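PDB 2UYW: xenavidin from Xenopus tropicalis, which probably binds the vitamin biotin, as a member of the avidin family of tetrameric beta-barrel proteins. Local coordinates for the interface of chains A and B and the interface of chains A and C. Coordinates in Å, arbitrary orientation; residue numbers count along the deposited sequence, not the author numbering. Chains: chain A/B/C, Xenavidin.

Contact 1: the interface of chains A and B. Residues chain A 99, 102-105, 108; chain B 60, 81, 83.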
# COMPACT_ATOMS: atom_id res chain seq x y z
N ARG A 99 -9.27 -5.22 -3.97
CA ARG A 99 -10.44 -4.96 -3.12
C ARG A 99 -11.35 -6.15 -3.09
O ARG A 99 -11.85 -6.60 -4.12
CB ARG A 99 -11.26 -3.76 -3.65
CG ARG A 99 -12.56 -3.55 -2.85
CD ARG A 99 -12.18 -2.94 -1.48
NE ARG A 99 -13.24 -3.14 -0.50
CZ ARG A 99 -13.46 -2.34 0.54
NH1 ARG A 99 -12.75 -1.22 0.72
NH2 ARG A 99 -14.41 -2.65 1.41
N GLN A 102 -16.83 -6.62 1.12
CA GLN A 102 -17.23 -6.86 2.51
C GLN A 102 -18.73 -6.76 2.70
O GLN A 102 -19.43 -6.03 1.98
CB GLN A 102 -16.53 -5.88 3.46
CG GLN A 102 -15.00 -5.90 3.36
CD GLN A 102 -14.43 -7.30 3.50
OE1 GLN A 102 -14.72 -8.01 4.47
NE2 GLN A 102 -13.63 -7.71 2.51
N GLU A 103 -19.24 -7.49 3.68
CA GLU A 103 -20.69 -7.48 3.92
C GLU A 103 -21.15 -6.23 4.66
O GLU A 103 -22.29 -5.80 4.49
CB GLU A 103 -21.18 -8.77 4.63
CG GLU A 103 -20.20 -9.32 5.66
CD GLU A 103 -20.85 -10.20 6.74
OE1 GLU A 103 -21.88 -10.86 6.47
OE2 GLU A 103 -20.33 -10.21 7.89
N LYS A 104 -20.29 -5.63 5.47
CA LYS A 104 -20.70 -4.51 6.33
C LYS A 104 -19.64 -3.43 6.33
O LYS A 104 -18.47 -3.74 6.24
CB LYS A 104 -20.86 -5.00 7.77
CG LYS A 104 -22.07 -5.86 8.06
CD LYS A 104 -22.04 -6.28 9.52
CE LYS A 104 -21.15 -7.50 9.74
NZ LYS A 104 -19.72 -7.18 10.02
N GLU A 105 -20.07 -2.18 6.47
CA GLU A 105 -19.15 -1.03 6.50
C GLU A 105 -18.10 -1.17 7.61
O GLU A 105 -16.95 -0.72 7.46
CB GLU A 105 -19.91 0.30 6.67
CG GLU A 105 -19.03 1.52 6.31
CD GLU A 105 -19.58 2.88 6.76
OE1 GLU A 105 -20.66 2.95 7.41
OE2 GLU A 105 -18.91 3.89 6.47
N ASN A 108 -14.80 -2.72 6.62
CA ASN A 108 -14.10 -2.12 5.51
C ASN A 108 -12.57 -2.18 5.63
O ASN A 108 -11.89 -2.38 4.63
CB ASN A 108 -14.53 -0.64 5.34
CG ASN A 108 -13.87 0.01 4.14
OD1 ASN A 108 -14.24 -0.28 3.00
ND2 ASN A 108 -12.88 0.84 4.38
N LYS B 60 -23.96 -2.76 -2.23
CA LYS B 60 -22.66 -2.36 -1.72
C LYS B 60 -21.52 -2.65 -2.72
O LYS B 60 -20.58 -3.44 -2.45
CB LYS B 60 -22.41 -3.02 -0.36
CG LYS B 60 -23.47 -2.65 0.65
CD LYS B 60 -23.31 -3.48 1.91
CE LYS B 60 -24.62 -3.70 2.58
NZ LYS B 60 -24.64 -5.05 3.19
N GLN B 81 -15.17 0.38 -2.05
CA GLN B 81 -16.53 -0.14 -1.96
C GLN B 81 -17.48 0.95 -1.48
O GLN B 81 -17.12 1.79 -0.65
CB GLN B 81 -16.56 -1.35 -1.00
CG GLN B 81 -17.87 -2.13 -1.04
CD GLN B 81 -17.81 -3.46 -0.29
OE1 GLN B 81 -16.77 -3.85 0.27
NE2 GLN B 81 -18.92 -4.18 -0.30
N PHE B 83 -20.88 2.01 0.60
CA PHE B 83 -21.80 1.62 1.67
C PHE B 83 -22.77 2.78 1.94
O PHE B 83 -22.54 3.92 1.50
CB PHE B 83 -21.00 1.35 2.95
CG PHE B 83 -20.01 0.22 2.84
CD1 PHE B 83 -20.41 -1.10 3.06
CD2 PHE B 83 -18.67 0.49 2.55
CE1 PHE B 83 -19.46 -2.16 2.96
CE2 PHE B 83 -17.72 -0.56 2.45
CZ PHE B 83 -18.13 -1.88 2.67
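B:Phe83 lays its ring against A:Glu105 where two subunits of this avidin-family protein meet, strand 75-84 of one beta-barrel facing the loop and 3-10 helix 105-110 of the other. The CA of A:Glu105 sits over one face of the ring, 3.8 Å from its centroid. An aromatic suits this place because its face accepts backbone and side-chain carbons alike: CB and CG of A:Glu105 continue across it. At the rim, CE2 of B:Phe83 meets OD1 of A:Asn108 at 3.5 Å; both NH1 and NH2 of A:Arg99 donate to that oxygen.

A:Glu103 contributes its backbone O, which receives NZ of B:Lys60 at 2.8 Å; the long lysine chain reaches the loop. Beside it, the extended B:Gln81, CG anti to the backbone N (chi1 -169°), carries its amide out to A:Gln102. Glutamine suits because acceptor and donor sit side by side: OE1 takes the N-H of A:Gln102 at 2.9 Å, almost straight and on a lone pair, while NE2 donates to O of A:Gln102 at 3.0 Å. OE1 also accepts a bent bond from NH2 of A:Arg99 at 2.9 Å, guanidinium and amide planes standing 88° apart. With the amide gone, as in an alanine here, A:Gln102 N and O and A:Arg99 NH2 would probably lose these partners.

Contact 2: the interface of chains A and B. Residues chain A 73, 99-102; chain B 62, 81.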
# COMPACT_ATOMS: atom_id res chain seq x y z
N ASP A 73 -16.51 -11.16 -6.54
CA ASP A 73 -16.99 -9.79 -6.34
C ASP A 73 -15.84 -8.82 -6.10
O ASP A 73 -16.08 -7.67 -5.71
CB ASP A 73 -17.93 -9.71 -5.15
CG ASP A 73 -19.25 -10.41 -5.38
OD1 ASP A 73 -19.66 -10.64 -6.55
OD2 ASP A 73 -19.89 -10.75 -4.35
N ARG A 99 -9.27 -5.22 -3.97
CA ARG A 99 -10.44 -4.96 -3.12
C ARG A 99 -11.35 -6.15 -3.09
O ARG A 99 -11.85 -6.60 -4.12
CB ARG A 99 -11.26 -3.76 -3.65
CG ARG A 99 -12.56 -3.55 -2.85
CD ARG A 99 -12.18 -2.94 -1.48
NE ARG A 99 -13.24 -3.14 -0.50
CZ ARG A 99 -13.46 -2.34 0.54
NH1 ARG A 99 -12.75 -1.22 0.72
NH2 ARG A 99 -14.41 -2.65 1.41
N SER A 100 -11.59 -6.67 -1.88
CA SER A 100 -12.55 -7.74 -1.74
C SER A 100 -13.84 -7.16 -1.18
O SER A 100 -13.84 -6.17 -0.43
CB SER A 100 -12.01 -8.88 -0.86
OG SER A 100 -11.51 -8.39 0.36
N SER A 101 -14.95 -7.74 -1.58
CA SER A 101 -16.25 -7.24 -1.16
C SER A 101 -16.55 -7.62 0.29
O SER A 101 -16.54 -8.81 0.65
CB SER A 101 -17.31 -7.80 -2.10
OG SER A 101 -18.60 -7.53 -1.61
N GLN A 102 -16.83 -6.62 1.12
CA GLN A 102 -17.23 -6.86 2.51
C GLN A 102 -18.73 -6.76 2.70
O GLN A 102 -19.43 -6.03 1.98
CB GLN A 102 -16.53 -5.88 3.46
CG GLN A 102 -15.00 -5.90 3.36
CD GLN A 102 -14.43 -7.30 3.50
OE1 GLN A 102 -14.72 -8.01 4.47
NE2 GLN A 102 -13.63 -7.71 2.51
N THR B 62 -18.34 -2.99 -5.05
CA THR B 62 -16.90 -2.74 -5.22
C THR B 62 -16.63 -2.09 -6.59
O THR B 62 -17.45 -2.22 -7.53
CB THR B 62 -16.08 -4.02 -5.10
OG1 THR B 62 -16.63 -4.99 -6.03
CG2 THR B 62 -16.15 -4.60 -3.66
N GLN B 81 -15.17 0.38 -2.05
CA GLN B 81 -16.53 -0.14 -1.96
C GLN B 81 -17.48 0.95 -1.48
O GLN B 81 -17.12 1.79 -0.65
CB GLN B 81 -16.56 -1.35 -1.00
CG GLN B 81 -17.87 -2.13 -1.04
CD GLN B 81 -17.81 -3.46 -0.29
OE1 GLN B 81 -16.77 -3.85 0.27
NE2 GLN B 81 -18.92 -4.18 -0.30
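B:Thr62, at the start of strand 62-68 in an avidin-type beta-barrel, turns its two branches to different parts of chain A. Its hydroxyl OG1 donates to the backbone oxygen O of A:Asp73 at 2.7 Å, approaching 25° out of the carbonyl plane. The methyl CG2 instead packs on the loop after strand 90-99, lying 3.6 Å from CA of A:Ser101. Chi1 of 53° sets OG1 between the backbone N and the carbonyl carbon, which sends CG2 to the opposite side from the carbonyl carbon and lets one residue make both contacts. Threonine suits the place because it carries a donor and a methyl on the same carbon.

The methyl also touches the aliphatic part of A:Arg99, whose side chain crosses that of B:Thr62 obliquely, with CG of the arginine 3.8 Å from CG2. Further along, the guanidinium presents one face to CB of B:Gln81. NE of A:Arg99 donates to O of A:Ser100 at 3.1 Å, from above that carbonyl plane. This bond within chain A ties the bent arginine back to its own loop and should limit rotation of the guanidinium that faces B:Gln81. A:Ser101 adds little bulk here: its CB is 3.8 Å from CG2 of B:Thr62. A small residue fits where the loop lies close to the threonine, and may be favoured for that reason.

Contact 3: the interface of chains A and B. Residues chain A 77-79, 95-97; chain B 77, 97, 112.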
# COMPACT_ATOMS: atom_id res chain seq x y z
N VAL A 77 -6.75 -3.20 -9.04
CA VAL A 77 -6.12 -2.15 -9.88
C VAL A 77 -4.60 -2.29 -9.83
O VAL A 77 -4.04 -2.66 -8.79
CB VAL A 77 -6.55 -0.72 -9.44
CG1 VAL A 77 -8.09 -0.50 -9.67
CG2 VAL A 77 -6.19 -0.44 -7.96
N TRP A 78 -3.93 -2.04 -10.95
CA TRP A 78 -2.46 -1.98 -11.00
C TRP A 78 -2.04 -0.60 -11.47
O TRP A 78 -2.72 0.01 -12.32
CB TRP A 78 -1.92 -2.96 -12.04
CG TRP A 78 -1.89 -4.41 -11.69
CD1 TRP A 78 -0.80 -5.15 -11.33
CD2 TRP A 78 -3.00 -5.31 -11.72
NE1 TRP A 78 -1.17 -6.46 -11.12
CE2 TRP A 78 -2.51 -6.59 -11.37
CE3 TRP A 78 -4.36 -5.15 -12.03
CZ2 TRP A 78 -3.34 -7.72 -11.32
CZ3 TRP A 78 -5.19 -6.27 -11.98
CH2 TRP A 78 -4.68 -7.53 -11.63
N THR A 79 -0.90 -0.12 -10.96
CA THR A 79 -0.27 1.02 -11.64
C THR A 79 1.22 0.78 -11.66
O THR A 79 1.78 0.17 -10.72
CB THR A 79 -0.65 2.39 -10.96
OG1 THR A 79 -0.19 3.48 -11.77
CG2 THR A 79 -0.11 2.50 -9.52
N MET A 95 2.59 -2.03 -8.88
CA MET A 95 2.02 -2.28 -7.57
C MET A 95 0.52 -2.42 -7.80
O MET A 95 -0.04 -1.79 -8.72
CB MET A 95 2.30 -1.12 -6.62
CG MET A 95 3.77 -0.89 -6.33
SD MET A 95 4.44 -2.20 -5.28
CE MET A 95 3.56 -2.04 -3.75
N TRP A 96 -0.16 -3.19 -6.95
CA TRP A 96 -1.59 -3.47 -7.12
C TRP A 96 -2.31 -3.36 -5.77
O TRP A 96 -1.69 -3.54 -4.70
CB TRP A 96 -1.84 -4.86 -7.77
CG TRP A 96 -1.19 -6.08 -7.11
CD1 TRP A 96 -0.06 -6.75 -7.53
CD2 TRP A 96 -1.68 -6.81 -5.97
NE1 TRP A 96 0.20 -7.82 -6.69
CE2 TRP A 96 -0.78 -7.89 -5.74
CE3 TRP A 96 -2.77 -6.64 -5.10
CZ2 TRP A 96 -0.94 -8.81 -4.69
CZ3 TRP A 96 -2.94 -7.57 -4.03
CH2 TRP A 96 -2.03 -8.64 -3.85
N LEU A 97 -3.59 -3.04 -5.86
CA LEU A 97 -4.56 -3.09 -4.73
C LEU A 97 -5.67 -4.05 -5.15
O LEU A 97 -6.26 -3.89 -6.23
CB LEU A 97 -5.17 -1.70 -4.48
CG LEU A 97 -4.16 -0.66 -4.00
CD1 LEU A 97 -4.87 0.67 -3.95
CD2 LEU A 97 -3.56 -1.04 -2.58
N VAL B 77 -4.57 5.09 -9.48
CA VAL B 77 -5.67 4.12 -9.46
C VAL B 77 -6.32 4.15 -8.08
O VAL B 77 -5.61 4.36 -7.08
CB VAL B 77 -5.21 2.69 -9.87
CG1 VAL B 77 -4.75 2.66 -11.37
CG2 VAL B 77 -4.08 2.16 -8.94
N LEU B 97 -3.23 4.21 -5.30
CA LEU B 97 -1.79 4.18 -5.62
C LEU B 97 -1.56 5.27 -6.66
O LEU B 97 -2.25 5.30 -7.70
CB LEU B 97 -1.38 2.82 -6.24
CG LEU B 97 -1.48 1.59 -5.32
CD1 LEU B 97 -1.21 0.28 -6.12
CD2 LEU B 97 -0.55 1.70 -4.07
N THR B 112 6.01 5.00 -6.30
CA THR B 112 4.60 4.69 -5.96
C THR B 112 4.24 5.15 -4.57
O THR B 112 4.82 4.69 -3.58
CB THR B 112 4.29 3.20 -6.08
OG1 THR B 112 4.81 2.69 -7.33
CG2 THR B 112 2.74 2.94 -5.98
O HOH W 1 4.32 0.92 -9.46
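A:Leu97 and B:Leu97 reach toward each other tip to tip, CG to CG at 3.7 Å, where the two barrels of this avidin-family pair press together. In A:Leu97 the chain runs on from CG to CD1 (chi2 174°), and CD1 comes 3.8 Å from CG of B:Leu97. Close by, A:Val77 and B:Val77 run antiparallel past one another. Their CG2 atoms meet at 3.5 Å, a close contact for two methyl groups; a branched beta-carbon fits here because it offers a broad, short apolar surface. B:Leu97 is also covered by A:Thr79, whose CG2 touches CB at 3.5 Å, and its CD1 lies against O of A:Met95. Cutting A:Leu97 back to an alanine would probably open a gap and let the facing B:Leu97 turn more freely.

Packing is looser toward B:Thr112. There the flexible A:Met95 is bent at chi2 and chi3, and its CG lies 4.0 Å from CG2 of the threonine. Water 1 links O of A:Thr79 at 2.9 Å with OG1 of B:Thr112 at 2.8 Å, a role that suits a hydroxyl. Strands 75-84 and 90-99 of both chains form the contact, with B:Thr112 on strand 112-120, and the like-with-like Val77 and Leu97 pairs reflect its two-fold symmetry.

Contact 4: the interface of chains A and C. Residues chain A 97, 109, 112-114; chain C 96, 112-114.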
# COMPACT_ATOMS: atom_id res chain seq x y z
N LEU A 97 -3.59 -3.04 -5.86
CA LEU A 97 -4.56 -3.09 -4.73
C LEU A 97 -5.67 -4.05 -5.15
O LEU A 97 -6.26 -3.89 -6.23
CB LEU A 97 -5.17 -1.70 -4.48
CG LEU A 97 -4.16 -0.66 -4.00
CD1 LEU A 97 -4.87 0.67 -3.95
CD2 LEU A 97 -3.56 -1.04 -2.58
N TRP A 109 -12.08 -2.04 6.87
CA TRP A 109 -10.64 -2.00 7.13
C TRP A 109 -9.96 -3.28 6.67
O TRP A 109 -8.75 -3.26 6.45
CB TRP A 109 -10.40 -1.80 8.62
CG TRP A 109 -10.82 -2.96 9.48
CD1 TRP A 109 -12.06 -3.19 10.04
CD2 TRP A 109 -9.99 -4.07 9.87
NE1 TRP A 109 -12.03 -4.37 10.78
CE2 TRP A 109 -10.78 -4.92 10.67
CE3 TRP A 109 -8.65 -4.41 9.61
CZ2 TRP A 109 -10.26 -6.12 11.24
CZ3 TRP A 109 -8.14 -5.61 10.15
CH2 TRP A 109 -8.94 -6.43 10.97
N THR A 112 -8.78 -4.49 1.72
CA THR A 112 -7.81 -4.11 0.66
C THR A 112 -6.46 -4.75 0.85
O THR A 112 -5.77 -4.45 1.84
CB THR A 112 -7.63 -2.56 0.59
OG1 THR A 112 -8.92 -1.96 0.53
CG2 THR A 112 -6.84 -2.19 -0.64
N ARG A 113 -6.08 -5.62 -0.09
CA ARG A 113 -4.74 -6.22 -0.08
C ARG A 113 -3.83 -5.44 -1.03
O ARG A 113 -4.31 -4.77 -1.96
CB ARG A 113 -4.80 -7.70 -0.54
CG ARG A 113 -5.34 -8.65 0.54
CD ARG A 113 -5.52 -10.03 -0.12
NE ARG A 113 -5.89 -11.08 0.84
CZ ARG A 113 -7.14 -11.34 1.25
NH1 ARG A 113 -8.16 -10.59 0.83
NH2 ARG A 113 -7.35 -12.36 2.07
N VAL A 114 -2.53 -5.54 -0.79
CA VAL A 114 -1.55 -4.83 -1.62
C VAL A 114 -0.44 -5.80 -2.01
O VAL A 114 -0.14 -6.74 -1.26
CB VAL A 114 -0.99 -3.57 -0.85
CG1 VAL A 114 -0.27 -3.97 0.46
CG2 VAL A 114 -0.08 -2.70 -1.75
N TRP C 96 -0.80 1.75 7.44
CA TRP C 96 -0.40 0.47 8.02
C TRP C 96 -0.38 -0.66 6.99
O TRP C 96 -1.08 -0.58 5.98
CB TRP C 96 -1.29 0.09 9.24
CG TRP C 96 -2.83 0.08 8.98
CD1 TRP C 96 -3.73 1.08 9.28
CD2 TRP C 96 -3.59 -0.98 8.37
NE1 TRP C 96 -5.02 0.70 8.89
CE2 TRP C 96 -4.96 -0.56 8.36
CE3 TRP C 96 -3.27 -2.26 7.88
CZ2 TRP C 96 -5.99 -1.37 7.84
CZ3 TRP C 96 -4.31 -3.06 7.35
CH2 TRP C 96 -5.65 -2.61 7.36
N THR C 112 -0.83 -9.66 2.61
CA THR C 112 -0.61 -8.28 3.12
C THR C 112 -1.78 -7.37 2.82
O THR C 112 -2.10 -7.13 1.65
CB THR C 112 0.67 -7.66 2.55
OG1 THR C 112 1.75 -8.60 2.65
CG2 THR C 112 1.02 -6.33 3.31
N ARG C 113 -2.37 -6.84 3.89
CA ARG C 113 -3.44 -5.83 3.79
C ARG C 113 -2.87 -4.45 4.08
O ARG C 113 -1.85 -4.32 4.77
CB ARG C 113 -4.56 -6.10 4.80
CG ARG C 113 -5.46 -7.32 4.41
CD ARG C 113 -6.47 -7.60 5.50
NE ARG C 113 -7.47 -8.60 5.10
CZ ARG C 113 -7.29 -9.93 5.16
NH1 ARG C 113 -6.14 -10.46 5.57
NH2 ARG C 113 -8.28 -10.74 4.81
N VAL C 114 -3.56 -3.42 3.57
CA VAL C 114 -3.15 -2.01 3.75
C VAL C 114 -4.34 -1.13 4.17
O VAL C 114 -5.50 -1.42 3.80
CB VAL C 114 -2.46 -1.48 2.45
CG1 VAL C 114 -3.46 -1.44 1.26
CG2 VAL C 114 -1.77 -0.10 2.67
O HOH W 2 -7.96 -0.84 4.76
O HOH W 3 -7.40 -4.04 4.24
O HOH W 4 -1.79 -9.30 -0.05
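C:Trp96 points the edge of its indole at the backbone oxygen of A:Trp109, which lies in the ring plane 3.3 Å from CH2. One face of the same indole is covered by the backbone carbon C of its own C:Val114. The two tryptophan side chains cross at about a right angle and touch only lightly. The other flat groups are the guanidiniums of A:Arg113 and C:Arg113, which run side by side in the same direction with their planes 46° apart. CZ of C:Arg113 lies over one face of the A:Arg113 group, toward its rim, and the NH2 atoms are 3.3 Å apart. Two like charges so close would probably need solvent or other groups to offset them.

The two arginines are the paired residues of an antiparallel bridge between the avidin-family subunits, and their chains leave it in the same direction. N of C:Val114 donates to O of A:Thr112 at 3.0 Å, and N of A:Val114 returns the bond to O of C:Thr112 at 2.9 Å. The Val114 side chains meet across the contact: chi1 near 60° turns each CG1 toward the other subunit, where CG1 of A:Val114 meets CB of C:Val114 at 3.9 Å. Compact branched residues suit strands meeting this close. Water 2 bridges O of A:Trp109 and, at 2.7 Å, O of C:Val114.

Contacts 1 and 2 are neighbouring parts of one A-B interface, about 6 Å apart (all distances here run between centres of C-alpha atoms), and share A:Arg99, A:Gln102 and B:Gln81. Contact 3 belongs to the same interface but lies about 20 Å from contact 1 and 16 Å from contact 2, so the mainly polar loop contacts lie apart from the mainly apolar strand packing. Contact 4 joins chain C instead, about 11 Å from contact 3. A:Leu97 serves both, and strand 90-99 of chain A thus faces two partners. Each interface is two-fold symmetric, and the two kinds together would account for the deposited tetramer, the assembly typical of avidins.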